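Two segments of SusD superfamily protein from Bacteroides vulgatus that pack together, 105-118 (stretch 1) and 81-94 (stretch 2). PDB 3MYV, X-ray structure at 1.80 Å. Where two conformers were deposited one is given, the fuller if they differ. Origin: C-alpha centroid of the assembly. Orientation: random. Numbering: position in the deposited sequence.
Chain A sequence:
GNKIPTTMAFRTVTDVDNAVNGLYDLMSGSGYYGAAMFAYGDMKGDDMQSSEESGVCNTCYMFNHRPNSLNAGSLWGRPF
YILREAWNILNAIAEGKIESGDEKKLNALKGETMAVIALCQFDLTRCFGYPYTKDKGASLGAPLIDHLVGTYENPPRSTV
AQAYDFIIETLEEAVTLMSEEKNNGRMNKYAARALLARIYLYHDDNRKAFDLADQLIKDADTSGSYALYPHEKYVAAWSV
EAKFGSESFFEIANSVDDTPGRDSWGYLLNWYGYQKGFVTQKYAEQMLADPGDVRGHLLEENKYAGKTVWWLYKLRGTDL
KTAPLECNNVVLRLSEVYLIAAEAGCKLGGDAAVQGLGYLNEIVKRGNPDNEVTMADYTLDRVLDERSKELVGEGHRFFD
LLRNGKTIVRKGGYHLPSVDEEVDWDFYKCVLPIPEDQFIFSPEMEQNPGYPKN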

# COMPACT_ATOMS: atom_id res chain seq x y z
N LYS A 105 -21.75 16.30 8.27
CA LYS A 105 -20.44 16.46 7.65
C LYS A 105 -19.30 16.39 8.68
O LYS A 105 -18.28 15.76 8.41
CB LYS A 105 -20.37 17.76 6.84
CG LYS A 105 -19.06 17.89 6.07
CD LYS A 105 -18.96 19.14 5.21
CE LYS A 105 -17.60 19.17 4.52
NZ LYS A 105 -17.32 20.45 3.81
N LEU A 106 -19.49 16.99 9.85
CA LEU A 106 -18.47 16.93 10.90
C LEU A 106 -18.21 15.48 11.29
O LEU A 106 -17.07 15.10 11.50
CB LEU A 106 -18.84 17.77 12.14
CG LEU A 106 -17.82 17.80 13.28
CD1 LEU A 106 -16.50 18.34 12.78
CD2 LEU A 106 -18.34 18.62 14.49
N ASN A 107 -19.28 14.70 11.38
CA ASN A 107 -19.17 13.29 11.69
C ASN A 107 -18.41 12.53 10.59
O ASN A 107 -17.61 11.65 10.89
CB ASN A 107 -20.56 12.67 11.90
CG ASN A 107 -20.64 11.82 13.15
OD1 ASN A 107 -19.80 11.94 14.05
ND2 ASN A 107 -21.65 10.97 13.23
N ALA A 108 -18.68 12.88 9.34
CA ALA A 108 -17.97 12.29 8.19
C ALA A 108 -16.46 12.61 8.26
O ALA A 108 -15.60 11.74 8.03
CB ALA A 108 -18.56 12.80 6.89
N LEU A 109 -16.16 13.85 8.59
CA LEU A 109 -14.78 14.29 8.73
C LEU A 109 -14.08 13.60 9.91
O LEU A 109 -12.90 13.22 9.82
CB LEU A 109 -14.70 15.81 8.83
CG LEU A 109 -15.04 16.55 7.54
CD1 LEU A 109 -15.26 18.08 7.81
CD2 LEU A 109 -13.97 16.34 6.49
N LYS A 110 -14.79 13.43 11.02
CA LYS A 110 -14.26 12.68 12.16
C LYS A 110 -13.89 11.24 11.74
O LYS A 110 -12.78 10.77 12.00
CB LYS A 110 -15.25 12.65 13.30
CG LYS A 110 -14.83 11.76 14.48
CD LYS A 110 -15.87 11.79 15.62
CE LYS A 110 -15.58 10.68 16.65
NZ LYS A 110 -16.56 10.70 17.80
N GLY A 111 -14.82 10.57 11.07
CA GLY A 111 -14.58 9.21 10.57
C GLY A 111 -13.39 9.13 9.63
O GLY A 111 -12.56 8.20 9.69
N GLU A 112 -13.31 10.12 8.75
CA GLU A 112 -12.25 10.15 7.75
C GLU A 112 -10.90 10.34 8.43
O GLU A 112 -9.94 9.69 8.07
CB GLU A 112 -12.51 11.27 6.73
CG GLU A 112 -11.49 11.30 5.61
CD GLU A 112 -11.68 12.43 4.60
OE1 GLU A 112 -12.66 13.21 4.72
OE2 GLU A 112 -10.82 12.54 3.69
N THR A 113 -10.85 11.22 9.42
CA THR A 113 -9.64 11.42 10.23
C THR A 113 -9.21 10.12 10.92
O THR A 113 -8.03 9.78 10.96
CB THR A 113 -9.86 12.53 11.28
OG1 THR A 113 -10.24 13.75 10.61
CG2 THR A 113 -8.59 12.75 12.14
N MSE A 114 -10.17 9.37 11.45
CA MSE A 114 -9.87 8.08 12.04
C MSE A 114 -9.34 7.11 10.99
O MSE A 114 -8.49 6.29 11.31
CB MSE A 114 -11.09 7.50 12.76
CG MSE A 114 -11.56 8.33 13.96
SE MSE A 114 -13.30 7.77 14.62
CE MSE A 114 -12.82 6.09 15.34
N ALA A 115 -9.87 7.16 9.77
CA ALA A 115 -9.37 6.29 8.68
C ALA A 115 -7.89 6.60 8.37
O ALA A 115 -7.08 5.70 8.19
CB ALA A 115 -10.26 6.45 7.41
N VAL A 116 -7.56 7.89 8.29
CA VAL A 116 -6.16 8.34 8.13
C VAL A 116 -5.26 7.79 9.25
O VAL A 116 -4.20 7.22 8.99
CB VAL A 116 -6.06 9.89 7.99
CG1 VAL A 116 -4.59 10.33 7.94
CG2 VAL A 116 -6.83 10.38 6.71
N ILE A 117 -5.72 7.89 10.49
CA ILE A 117 -4.97 7.37 11.63
C ILE A 117 -4.72 5.87 11.50
O ILE A 117 -3.62 5.38 11.69
CB ILE A 117 -5.72 7.71 12.96
CG1 ILE A 117 -5.57 9.21 13.24
CG2 ILE A 117 -5.24 6.81 14.13
CD1 ILE A 117 -6.57 9.79 14.32
N ALA A 118 -5.76 5.14 11.11
CA ALA A 118 -5.65 3.71 10.93
C ALA A 118 -4.65 3.35 9.82
O ALA A 118 -3.83 2.49 10.00
CB ALA A 118 -7.06 3.10 10.63
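Stretch 2 (81-94) YILREAWNILNAIA

The centre of the contact is the side chain of Ile 117, which fits as a knob into a hole formed by Leu 83, Ala 86, Trp 87 and Leu 90 of stretch 2. Its CA-to-CB bond points sideways, yet with chi1 in m and chi2 in t the end of the chain comes nearer, and it has 97 Å² covered, more than any other residue of either stretch. Four distances define the fit: Ile 117 CG1 lies 3.3 Å from Ala 86 CB, Ile 117 CG2 lies 3.6 Å from Leu 83 CD2, Ile 117 CD1 lies 3.5 Å from Leu 90 CD1, and the same Ile 117 CD1 stands 3.9 Å from the centroid of the five-membered ring of Trp 87. That last approach is only 15° off the ring normal, so the methyl sits over the face of the indole in a CH-pi contact.

Leu 90 returns the arrangement, its side chain lodging among Lys 110, Thr 113, Met 114 and Ile 117. Here Leu 90 CD1 is 4.0 Å from CG of selenomethionine Met 114, and Leu 90 CD2 is 3.7 Å from Thr 113 CG2.

The interlocking occurs between two helices. Stretch 2 is helical throughout, its i to i+4 hydrogen bonds running from Glu 85 N to Tyr 81 O through Ala 94 N to Leu 90 O, and it packs against the helix of stretch 1 nearly antiparallel: the N-to-C directions differ by 157° (signed crossing angle -157°), with the axes 9.5 Å apart at closest approach. The register accordingly runs backward, with CA-CA distances of 5.7 Å for Ile 117 and Leu 83, 6.0 Å for Thr 113 and Ala 86, and 6.6 Å for Lys 110 and Leu 90.

Farther out, Val 116 CG1 meets Ile 82 CG2 at 3.6 Å near the start of stretch 2, while toward its C-terminal end Leu 106 CD1 meets Ile 93 CD1 at 3.9 Å.

Polar groups take part without bonding across. Thr 113 OG1 donates to Leu 109 O within its own helix at 2.8 Å and lies 3.7 Å from Ile 89 CG2; its methyl CG2 approaches Ala 86 O at 3.4 Å. At the polar edge, the extended chain of Lys 110 contributes aliphatic carbon, with Lys 110 CG 4.1 Å from Leu 90 CD2 and Lys 110 CB 4.3 Å from Ile 93 CD1. No hydrogen bond joins the stretches; the 568 Å² buried between them, both sides summed, comes from packing, mostly of apolar side chains, with some backbone carbonyl oxygens touched as well.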

# COMPACT_ATOMS: atom_id res chain seq x y z
N TYR A 81 4.08 12.06 12.10
CA TYR A 81 3.71 13.45 12.04
C TYR A 81 2.22 13.58 11.71
O TYR A 81 1.50 14.35 12.33
CB TYR A 81 4.57 14.22 11.00
CG TYR A 81 4.35 15.72 11.06
CD1 TYR A 81 3.31 16.33 10.35
CD2 TYR A 81 5.16 16.53 11.86
CE1 TYR A 81 3.09 17.68 10.42
CE2 TYR A 81 4.94 17.90 11.93
CZ TYR A 81 3.90 18.46 11.21
OH TYR A 81 3.66 19.80 11.27
N ILE A 82 1.76 12.80 10.74
CA ILE A 82 0.36 12.81 10.36
C ILE A 82 -0.53 12.36 11.52
O ILE A 82 -1.58 12.97 11.78
CB ILE A 82 0.12 11.97 9.09
CG1 ILE A 82 0.83 12.58 7.87
CG2 ILE A 82 -1.39 11.86 8.78
CD1 ILE A 82 0.98 11.60 6.68
N LEU A 83 -0.12 11.31 12.23
CA LEU A 83 -0.86 10.83 13.40
C LEU A 83 -1.03 11.91 14.47
O LEU A 83 -2.09 12.06 15.04
CB LEU A 83 -0.14 9.62 14.00
CG LEU A 83 -0.40 8.28 13.29
CD1 LEU A 83 0.67 7.22 13.61
CD2 LEU A 83 -1.80 7.72 13.64
N ARG A 84 0.02 12.68 14.74
CA ARG A 84 -0.08 13.78 15.67
C ARG A 84 -1.08 14.80 15.20
O ARG A 84 -1.92 15.25 16.01
CB ARG A 84 1.29 14.49 15.84
CG ARG A 84 1.19 15.77 16.70
CD ARG A 84 2.36 16.71 16.45
NE ARG A 84 3.48 16.37 17.30
N GLU A 85 -1.00 15.23 13.94
CA GLU A 85 -1.95 16.25 13.42
C GLU A 85 -3.39 15.71 13.41
O GLU A 85 -4.36 16.45 13.73
CB GLU A 85 -1.56 16.75 12.01
CG GLU A 85 -0.22 17.45 11.90
CD GLU A 85 -0.16 18.73 12.71
OE1 GLU A 85 -0.96 19.64 12.43
OE2 GLU A 85 0.68 18.84 13.62
N ALA A 86 -3.53 14.43 13.09
CA ALA A 86 -4.85 13.79 13.06
C ALA A 86 -5.49 13.78 14.46
O ALA A 86 -6.68 14.07 14.61
CB ALA A 86 -4.74 12.37 12.53
N TRP A 87 -4.71 13.42 15.46
CA TRP A 87 -5.23 13.42 16.84
C TRP A 87 -5.56 14.83 17.33
O TRP A 87 -6.47 14.99 18.13
CB TRP A 87 -4.29 12.68 17.80
CG TRP A 87 -4.57 11.22 17.81
CD1 TRP A 87 -3.88 10.24 17.15
CD2 TRP A 87 -5.64 10.55 18.51
NE1 TRP A 87 -4.45 9.01 17.39
CE2 TRP A 87 -5.54 9.18 18.21
CE3 TRP A 87 -6.67 10.98 19.34
CZ2 TRP A 87 -6.41 8.22 18.74
CZ3 TRP A 87 -7.55 10.04 19.86
CH2 TRP A 87 -7.40 8.67 19.57
N ASN A 88 -4.83 15.84 16.85
CA ASN A 88 -5.19 17.24 17.18
C ASN A 88 -6.58 17.58 16.64
O ASN A 88 -7.36 18.27 17.32
CB ASN A 88 -4.12 18.22 16.68
CG ASN A 88 -2.84 18.15 17.50
OD1 ASN A 88 -2.86 17.71 18.65
ND2 ASN A 88 -1.73 18.60 16.93
N ILE A 89 -6.91 17.04 15.47
CA ILE A 89 -8.24 17.25 14.87
C ILE A 89 -9.30 16.57 15.72
O ILE A 89 -10.29 17.20 16.09
CB ILE A 89 -8.28 16.73 13.41
CG1 ILE A 89 -7.42 17.62 12.51
CG2 ILE A 89 -9.72 16.64 12.90
CD1 ILE A 89 -7.16 17.02 11.11
N LEU A 90 -9.08 15.29 16.06
CA LEU A 90 -10.07 14.55 16.84
C LEU A 90 -10.30 15.24 18.19
O LEU A 90 -11.44 15.36 18.63
CB LEU A 90 -9.63 13.10 17.09
CG LEU A 90 -9.56 12.14 15.88
CD1 LEU A 90 -9.30 10.69 16.35
CD2 LEU A 90 -10.84 12.24 15.05
N ASN A 91 -9.21 15.69 18.81
CA ASN A 91 -9.31 16.33 20.13
C ASN A 91 -10.12 17.62 20.06
O ASN A 91 -10.98 17.86 20.92
CB ASN A 91 -7.94 16.59 20.74
CG ASN A 91 -8.03 16.99 22.19
OD1 ASN A 91 -7.72 18.11 22.56
ND2 ASN A 91 -8.50 16.06 23.02
N ALA A 92 -9.87 18.44 19.05
CA ALA A 92 -10.66 19.67 18.86
C ALA A 92 -12.15 19.32 18.77
O ALA A 92 -12.99 19.93 19.45
CB ALA A 92 -10.22 20.41 17.63
N ILE A 93 -12.48 18.32 17.95
CA ILE A 93 -13.88 17.89 17.77
C ILE A 93 -14.48 17.39 19.09
O ILE A 93 -15.58 17.78 19.48
CB ILE A 93 -13.99 16.80 16.66
CG1 ILE A 93 -13.56 17.38 15.32
CG2 ILE A 93 -15.44 16.24 16.58
CD1 ILE A 93 -13.41 16.38 14.24
N ALA A 94 -13.74 16.55 19.78
CA ALA A 94 -14.19 15.99 21.04
C ALA A 94 -14.35 17.06 22.13
O ALA A 94 -15.17 16.91 23.01
CB ALA A 94 -13.23 14.91 21.52